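DNA alpha-glucosyltransferase (Enterobacteria phage T4, PDB 1XV5) is a phage-encoded DNA glucosyltransferase of the GT-B clan, built from two Rossmann-like domains and seen here with bound UDP. Local coordinates at residues L122-R133 with D146-Y156. Sequence-based numbering, arbitrary orientation.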
ATOM      1  N   LEU A 122      10.123 -10.720   0.199  1.00 28.55           N
ATOM      2  CA  LEU A 122      11.255 -10.456  -0.678  1.00 27.28           C
ATOM      3  C   LEU A 122      11.849 -11.679  -1.366  1.00 27.87           C
ATOM      4  O   LEU A 122      12.280 -11.593  -2.517  1.00 25.66           O
ATOM      5  CB  LEU A 122      12.352  -9.722   0.098  1.00 25.78           C
ATOM      6  CG  LEU A 122      11.950  -8.342   0.630  1.00 24.41           C
ATOM      7  CD1 LEU A 122      13.085  -7.748   1.445  1.00 23.55           C
ATOM      8  CD2 LEU A 122      11.598  -7.434  -0.539  1.00 22.11           C
ATOM      9  N   ARG A 123      11.889 -12.813  -0.670  1.00 29.97           N
ATOM     10  CA  ARG A 123      12.451 -14.022  -1.266  1.00 31.10           C
ATOM     11  C   ARG A 123      11.477 -14.744  -2.191  1.00 32.39           C
ATOM     12  O   ARG A 123      11.858 -15.686  -2.886  1.00 32.98           O
ATOM     13  CB  ARG A 123      12.954 -14.981  -0.182  1.00 31.01           C
ATOM     14  CG  ARG A 123      14.178 -14.468   0.560  1.00 31.36           C
ATOM     15  CD  ARG A 123      14.984 -15.603   1.179  1.00 32.16           C
ATOM     16  NE  ARG A 123      16.209 -15.112   1.806  1.00 30.21           N
ATOM     17  CZ  ARG A 123      16.325 -14.814   3.096  1.00 29.51           C
ATOM     18  NH1 ARG A 123      17.479 -14.367   3.571  1.00 28.64           N
ATOM     19  NH2 ARG A 123      15.294 -14.982   3.916  1.00 27.94           N
ATOM     20  N   ARG A 124      10.221 -14.308  -2.200  1.00 32.34           N
ATOM     21  CA  ARG A 124       9.220 -14.912  -3.072  1.00 33.15           C
ATOM     22  C   ARG A 124       9.372 -14.320  -4.471  1.00 31.49           C
ATOM     23  O   ARG A 124       8.489 -14.460  -5.317  1.00 32.78           O
ATOM     24  CB  ARG A 124       7.806 -14.633  -2.559  1.00 35.51           C
ATOM     25  CG  ARG A 124       7.439 -15.335  -1.267  1.00 39.84           C
ATOM     26  CD  ARG A 124       6.000 -15.011  -0.887  1.00 44.02           C
ATOM     27  NE  ARG A 124       5.559 -15.704   0.321  1.00 47.38           N
ATOM     28  CZ  ARG A 124       5.524 -17.025   0.455  1.00 48.54           C
ATOM     29  NH1 ARG A 124       5.106 -17.566   1.591  1.00 48.12           N
ATOM     30  NH2 ARG A 124       5.910 -17.807  -0.543  1.00 50.27           N
ATOM     31  N   ASN A 125      10.500 -13.654  -4.698  1.00 29.69           N
ATOM     32  CA  ASN A 125      10.790 -13.025  -5.982  1.00 27.58           C
ATOM     33  C   ASN A 125      11.840 -13.797  -6.765  1.00 26.94           C
ATOM     34  O   ASN A 125      12.640 -14.534  -6.193  1.00 28.17           O
ATOM     35  CB  ASN A 125      11.324 -11.605  -5.775  1.00 26.09           C
ATOM     36  CG  ASN A 125      10.284 -10.661  -5.229  1.00 24.38           C
ATOM     37  OD1 ASN A 125      10.475 -10.052  -4.177  1.00 27.40           O
ATOM     38  ND2 ASN A 125       9.179 -10.520  -5.945  1.00 22.14           N
ATOM     39  N   LEU A 126      11.831 -13.609  -8.080  1.00 26.84           N
ATOM     40  CA  LEU A 126      12.804 -14.236  -8.962  1.00 26.44           C
ATOM     41  C   LEU A 126      13.405 -13.129  -9.816  1.00 25.86           C
ATOM     42  O   LEU A 126      12.680 -12.281 -10.339  1.00 25.45           O
ATOM     43  CB  LEU A 126      12.142 -15.278  -9.869  1.00 27.61           C
ATOM     44  CG  LEU A 126      11.701 -16.606  -9.246  1.00 28.61           C
ATOM     45  CD1 LEU A 126      11.056 -17.477 -10.314  1.00 28.18           C
ATOM     46  CD2 LEU A 126      12.899 -17.316  -8.640  1.00 28.54           C
ATOM     47  N   GLY A 127      14.729 -13.128  -9.940  1.00 24.88           N
ATOM     48  CA  GLY A 127      15.392 -12.120 -10.744  1.00 24.85           C
ATOM     49  C   GLY A 127      15.507 -10.746 -10.107  1.00 24.60           C
ATOM     50  O   GLY A 127      15.785  -9.766 -10.796  1.00 24.41           O
ATOM     51  N   LEU A 128      15.298 -10.659  -8.798  1.00 24.31           N
ATOM     52  CA  LEU A 128      15.401  -9.369  -8.121  1.00 24.43           C
ATOM     53  C   LEU A 128      16.849  -8.880  -8.116  1.00 25.48           C
ATOM     54  O   LEU A 128      17.112  -7.689  -8.284  1.00 25.35           O
ATOM     55  CB  LEU A 128      14.891  -9.471  -6.682  1.00 22.40           C
ATOM     56  CG  LEU A 128      14.891  -8.150  -5.903  1.00 22.55           C
ATOM     57  CD1 LEU A 128      14.082  -7.105  -6.662  1.00 20.62           C
ATOM     58  CD2 LEU A 128      14.309  -8.374  -4.517  1.00 22.43           C
ATOM     59  N   GLU A 129      17.787  -9.805  -7.927  1.00 25.50           N
ATOM     60  CA  GLU A 129      19.201  -9.450  -7.908  1.00 25.71           C
ATOM     61  C   GLU A 129      19.622  -8.848  -9.241  1.00 24.95           C
ATOM     62  O   GLU A 129      20.294  -7.818  -9.279  1.00 23.40           O
ATOM     63  CB  GLU A 129      20.070 -10.676  -7.602  1.00 27.86           C
ATOM     64  CG  GLU A 129      21.561 -10.356  -7.562  1.00 31.52           C
ATOM     65  CD  GLU A 129      22.435 -11.556  -7.230  1.00 34.34           C
ATOM     66  OE1 GLU A 129      23.665 -11.370  -7.116  1.00 36.19           O
ATOM     67  OE2 GLU A 129      21.901 -12.676  -7.082  1.00 37.08           O
ATOM     68  N   GLU A 130      19.225  -9.495 -10.334  1.00 25.34           N
ATOM     69  CA  GLU A 130      19.569  -9.016 -11.667  1.00 26.37           C
ATOM     70  C   GLU A 130      18.926  -7.662 -11.929  1.00 26.03           C
ATOM     71  O   GLU A 130      19.490  -6.811 -12.615  1.00 25.27           O
ATOM     72  CB  GLU A 130      19.116 -10.021 -12.730  1.00 28.74           C
ATOM     73  CG  GLU A 130      19.928 -11.308 -12.744  1.00 30.76           C
ATOM     74  CD  GLU A 130      19.374 -12.382 -11.827  1.00 33.41           C
ATOM     75  OE1 GLU A 130      18.769 -12.045 -10.788  1.00 32.09           O
ATOM     76  OE2 GLU A 130      19.558 -13.573 -12.146  1.00 34.45           O
ATOM     77  N   THR A 131      17.737  -7.472 -11.373  1.00 25.16           N
ATOM     78  CA  THR A 131      17.011  -6.223 -11.537  1.00 23.12           C
ATOM     79  C   THR A 131      17.762  -5.109 -10.817  1.00 23.43           C
ATOM     80  O   THR A 131      17.941  -4.011 -11.352  1.00 23.18           O
ATOM     81  CB  THR A 131      15.590  -6.342 -10.953  1.00 23.73           C
ATOM     82  OG1 THR A 131      14.904  -7.428 -11.590  1.00 22.81           O
ATOM     83  CG2 THR A 131      14.810  -5.052 -11.173  1.00 21.18           C
ATOM     84  N   VAL A 132      18.200  -5.403  -9.599  1.00 23.72           N
ATOM     85  CA  VAL A 132      18.935  -4.440  -8.790  1.00 23.94           C
ATOM     86  C   VAL A 132      20.264  -4.052  -9.438  1.00 24.21           C
ATOM     87  O   VAL A 132      20.661  -2.888  -9.402  1.00 24.08           O
ATOM     88  CB  VAL A 132      19.207  -5.005  -7.374  1.00 24.88           C
ATOM     89  CG1 VAL A 132      20.148  -4.085  -6.608  1.00 23.67           C
ATOM     90  CG2 VAL A 132      17.891  -5.155  -6.620  1.00 24.96           C
ATOM     91  N   ARG A 133      20.943  -5.022 -10.040  1.00 24.29           N
ATOM     92  CA  ARG A 133      22.230  -4.754 -10.673  1.00 25.54           C
ATOM     93  C   ARG A 133      22.128  -3.874 -11.918  1.00 24.72           C
ATOM     94  O   ARG A 133      23.077  -3.171 -12.265  1.00 25.65           O
ATOM     95  CB  ARG A 133      22.930  -6.072 -11.012  1.00 28.03           C
ATOM     96  CG  ARG A 133      23.310  -6.882  -9.780  1.00 31.54           C
ATOM     97  CD  ARG A 133      24.002  -8.188 -10.140  1.00 35.55           C
ATOM     98  NE  ARG A 133      24.351  -8.961  -8.948  1.00 38.18           N
ATOM     99  CZ  ARG A 133      25.293  -8.614  -8.078  1.00 39.20           C
ATOM    100  NH1 ARG A 133      25.995  -7.503  -8.262  1.00 39.24           N
ATOM    101  NH2 ARG A 133      25.529  -9.375  -7.018  1.00 40.73           N
ATOM    102  N   ASP A 146      14.672  -5.121   5.598  1.00 20.11           N
ATOM    103  CA  ASP A 146      15.343  -6.344   5.181  1.00 21.48           C
ATOM    104  C   ASP A 146      15.991  -6.200   3.809  1.00 21.78           C
ATOM    105  O   ASP A 146      17.064  -6.752   3.565  1.00 23.43           O
ATOM    106  CB  ASP A 146      14.348  -7.510   5.181  1.00 20.54           C
ATOM    107  CG  ASP A 146      13.946  -7.933   6.587  1.00 23.25           C
ATOM    108  OD1 ASP A 146      12.966  -8.692   6.728  1.00 23.03           O
ATOM    109  OD2 ASP A 146      14.620  -7.515   7.552  1.00 21.96           O
ATOM    110  N   PHE A 147      15.350  -5.460   2.910  1.00 21.34           N
ATOM    111  CA  PHE A 147      15.908  -5.265   1.575  1.00 21.82           C
ATOM    112  C   PHE A 147      17.288  -4.623   1.662  1.00 21.65           C
ATOM    113  O   PHE A 147      18.238  -5.086   1.030  1.00 22.95           O
ATOM    114  CB  PHE A 147      14.988  -4.377   0.731  1.00 20.65           C
ATOM    115  CG  PHE A 147      15.541  -4.053  -0.634  1.00 20.56           C
ATOM    116  CD1 PHE A 147      15.562  -5.014  -1.640  1.00 20.15           C
ATOM    117  CD2 PHE A 147      16.058  -2.792  -0.903  1.00 20.38           C
ATOM    118  CE1 PHE A 147      16.093  -4.724  -2.897  1.00 20.58           C
ATOM    119  CE2 PHE A 147      16.593  -2.490  -2.157  1.00 20.56           C
ATOM    120  CZ  PHE A 147      16.611  -3.458  -3.156  1.00 20.78           C
ATOM    121  N   ASN A 148      17.389  -3.556   2.452  1.00 21.85           N
ATOM    122  CA  ASN A 148      18.647  -2.829   2.628  1.00 20.88           C
ATOM    123  C   ASN A 148      19.694  -3.576   3.451  1.00 23.18           C
ATOM    124  O   ASN A 148      20.857  -3.677   3.054  1.00 22.70           O
ATOM    125  CB  ASN A 148      18.393  -1.473   3.309  1.00 20.85           C
ATOM    126  CG  ASN A 148      17.821  -0.432   2.365  1.00 20.15           C
ATOM    127  OD1 ASN A 148      16.810  -0.661   1.705  1.00 20.65           O
ATOM    128  ND2 ASN A 148      18.466   0.734   2.311  1.00 20.57           N
ATOM    129  N   LYS A 149      19.275  -4.097   4.600  1.00 24.24           N
ATOM    130  CA  LYS A 149      20.187  -4.775   5.514  1.00 26.27           C
ATOM    131  C   LYS A 149      20.473  -6.251   5.279  1.00 26.82           C
ATOM    132  O   LYS A 149      21.489  -6.764   5.745  1.00 27.12           O
ATOM    133  CB  LYS A 149      19.699  -4.579   6.951  1.00 26.49           C
ATOM    134  CG  LYS A 149      19.604  -3.118   7.376  1.00 28.59           C
ATOM    135  CD  LYS A 149      20.954  -2.419   7.265  1.00 31.48           C
ATOM    136  CE  LYS A 149      20.876  -0.977   7.736  1.00 31.63           C
ATOM    137  NZ  LYS A 149      22.205  -0.310   7.698  1.00 33.66           N
ATOM    138  N   VAL A 150      19.597  -6.944   4.565  1.00 27.58           N
ATOM    139  CA  VAL A 150      19.823  -8.361   4.328  1.00 28.99           C
ATOM    140  C   VAL A 150      20.162  -8.691   2.878  1.00 30.21           C
ATOM    141  O   VAL A 150      21.261  -9.164   2.590  1.00 31.45           O
ATOM    142  CB  VAL A 150      18.601  -9.201   4.772  1.00 29.43           C
ATOM    143  CG1 VAL A 150      18.879 -10.680   4.561  1.00 29.82           C
ATOM    144  CG2 VAL A 150      18.298  -8.933   6.241  1.00 30.49           C
ATOM    145  N   LEU A 151      19.229  -8.437   1.967  1.00 30.48           N
ATOM    146  CA  LEU A 151      19.457  -8.744   0.559  1.00 31.05           C
ATOM    147  C   LEU A 151      20.591  -7.956  -0.089  1.00 31.12           C
ATOM    148  O   LEU A 151      21.445  -8.537  -0.760  1.00 31.11           O
ATOM    149  CB  LEU A 151      18.166  -8.552  -0.246  1.00 31.32           C
ATOM    150  CG  LEU A 151      17.088  -9.626  -0.060  1.00 32.43           C
ATOM    151  CD1 LEU A 151      16.567  -9.597   1.368  1.00 34.34           C
ATOM    152  CD2 LEU A 151      15.950  -9.385  -1.040  1.00 33.80           C
ATOM    153  N   MET A 152      20.606  -6.642   0.107  1.00 31.15           N
ATOM    154  CA  MET A 152      21.650  -5.809  -0.479  1.00 32.42           C
ATOM    155  C   MET A 152      23.048  -6.225  -0.034  1.00 34.05           C
ATOM    156  O   MET A 152      23.978  -6.266  -0.842  1.00 34.46           O
ATOM    157  CB  MET A 152      21.421  -4.337  -0.128  1.00 31.56           C
ATOM    158  CG  MET A 152      20.323  -3.663  -0.940  1.00 31.94           C
ATOM    159  SD  MET A 152      20.658  -3.688  -2.717  1.00 33.52           S
ATOM    160  CE  MET A 152      22.028  -2.534  -2.821  1.00 31.70           C
ATOM    161  N   LYS A 153      23.198  -6.531   1.249  1.00 34.92           N
ATOM    162  CA  LYS A 153      24.496  -6.939   1.766  1.00 36.60           C
ATOM    163  C   LYS A 153      24.828  -8.352   1.315  1.00 36.40           C
ATOM    164  O   LYS A 153      25.988  -8.762   1.330  1.00 36.93           O
ATOM    165  CB  LYS A 153      24.512  -6.842   3.293  1.00 38.65           C
ATOM    166  CG  LYS A 153      24.367  -5.411   3.792  1.00 41.33           C
ATOM    167  CD  LYS A 153      24.634  -5.283   5.282  1.00 43.25           C
ATOM    168  CE  LYS A 153      24.585  -3.822   5.708  1.00 44.58           C
ATOM    169  NZ  LYS A 153      24.929  -3.634   7.144  1.00 47.65           N
ATOM    170  N   GLU A 154      23.803  -9.088   0.896  1.00 36.37           N
ATOM    171  CA  GLU A 154      23.988 -10.453   0.427  1.00 36.19           C
ATOM    172  C   GLU A 154      24.446 -10.444  -1.028  1.00 36.32           C
ATOM    173  O   GLU A 154      25.240 -11.289  -1.443  1.00 36.95           O
ATOM    174  CB  GLU A 154      22.683 -11.237   0.555  1.00 37.10           C
ATOM    175  CG  GLU A 154      22.792 -12.695   0.148  1.00 38.49           C
ATOM    176  CD  GLU A 154      21.506 -13.462   0.386  1.00 38.86           C
ATOM    177  OE1 GLU A 154      21.018 -13.458   1.535  1.00 39.93           O
ATOM    178  OE2 GLU A 154      20.986 -14.069  -0.575  1.00 39.41           O
ATOM    179  N   TRP A 155      23.944  -9.485  -1.798  1.00 34.99           N
ATOM    180  CA  TRP A 155      24.316  -9.376  -3.203  1.00 35.96           C
ATOM    181  C   TRP A 155      25.630  -8.617  -3.350  1.00 37.26           C
ATOM    182  O   TRP A 155      26.359  -8.801  -4.324  1.00 36.85           O
ATOM    183  CB  TRP A 155      23.218  -8.659  -3.999  1.00 34.39           C
ATOM    184  CG  TRP A 155      21.887  -9.355  -3.980  1.00 33.70           C
ATOM    185  CD1 TRP A 155      21.658 -10.698  -4.108  1.00 34.33           C
ATOM    186  CD2 TRP A 155      20.599  -8.738  -3.871  1.00 33.74           C
ATOM    187  NE1 TRP A 155      20.306 -10.952  -4.087  1.00 33.45           N
ATOM    188  CE2 TRP A 155      19.633  -9.767  -3.942  1.00 34.33           C
ATOM    189  CE3 TRP A 155      20.166  -7.413  -3.721  1.00 33.94           C
ATOM    190  CZ2 TRP A 155      18.259  -9.513  -3.869  1.00 33.44           C
ATOM    191  CZ3 TRP A 155      18.799  -7.161  -3.648  1.00 34.47           C
ATOM    192  CH2 TRP A 155      17.863  -8.208  -3.722  1.00 33.12           C
ATOM    193  N   TYR A 156      25.919  -7.763  -2.373  1.00 38.57           N
ATOM    194  CA  TYR A 156      27.138  -6.963  -2.362  1.00 40.54           C
ATOM    195  C   TYR A 156      27.830  -7.180  -1.019  1.00 43.21           C
ATOM    196  O   TYR A 156      27.848  -6.294  -0.163  1.00 42.75           O
ATOM    197  CB  TYR A 156      26.788  -5.485  -2.545  1.00 38.55           C
ATOM    198  CG  TYR A 156      26.083  -5.196  -3.850  1.00 36.32           C
ATOM    199  CD1 TYR A 156      26.804  -4.989  -5.026  1.00 35.25           C
ATOM    200  CD2 TYR A 156      24.690  -5.163  -3.918  1.00 35.19           C
ATOM    201  CE1 TYR A 156      26.156  -4.756  -6.237  1.00 34.79           C
ATOM    202  CE2 TYR A 156      24.031  -4.934  -5.122  1.00 33.91           C
ATOM    203  CZ  TYR A 156      24.770  -4.731  -6.278  1.00 34.09           C
ATOM    204  OH  TYR A 156      24.121  -4.497  -7.468  1.00 32.78           O
TER
HETATM  205  O   HOH W   1      19.973 -15.719   2.427  1.00 29.56           O
HETATM  206  O   HOH W   2      17.777 -14.355  -0.255  1.00 38.77           O
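Helix 128-133 and helix 146-155 cross at -79° with their axes 11.2 Å apart at closest approach, and the backbones come nearest at Glu129 and Trp155, whose CA atoms are 7.0 Å apart. The indole of Trp155 is the knob of this crossing, set among Leu128, Glu129, Val132 and Arg133. Glu129, extended with CG anti to its amide nitrogen (chi1 -180°), lays its aliphatic part over one face of the indole in a CH-pi contact, CG standing 3.7 Å from the centroid of the five-membered ring. Leu128 CD2 meets the indole at its edge, 3.6 Å from Trp155 CH2. The two methyls of Val132 divide their work: CG2 packs on Trp155 CZ3 and the rim of Phe147, while CG1 reaches Met152 SD and the edge of Tyr156.

At the C-terminal end of helix 146-155, Arg133 NH2 donates to the carbonyl O of Trp155 (2.9 Å), a bent bond tilted from the guanidinium plane. Arg133 NE and NH2 also grip a single oxygen, Glu129 OE1, side-on in a salt bridge one turn back in the same helix, NH2 at 2.7 Å. Thus fixed, the guanidinium makes an off-centre cation-pi contact with the Tyr156 ring. At the N-terminal end of helix 146-155, Leu122 CD1 packs against the backbone N and CB of Phe147; farther along, Leu122 CB touches Leu151 CD2. Arg123 reaches along the helix toward Glu154; its guanidinium and the Glu154 carboxylate lie nearly coplanar but beyond salt-bridge distance, Arg123 NH1 4.2 Å from Glu154 OE1, and two waters link them, one only weakly held by Arg123.

Leu128 and Phe147 also touch Gln114, while Val132 and Phe147 rest on Ile138. Helix 128-134 lies in the crossover from strand 109-114 to strand 137-140, and helix 146-155 in the next connection, to strand 172-174: successive helices packed on the parallel sheet of the N-terminal Rossmann-like GT-B domain.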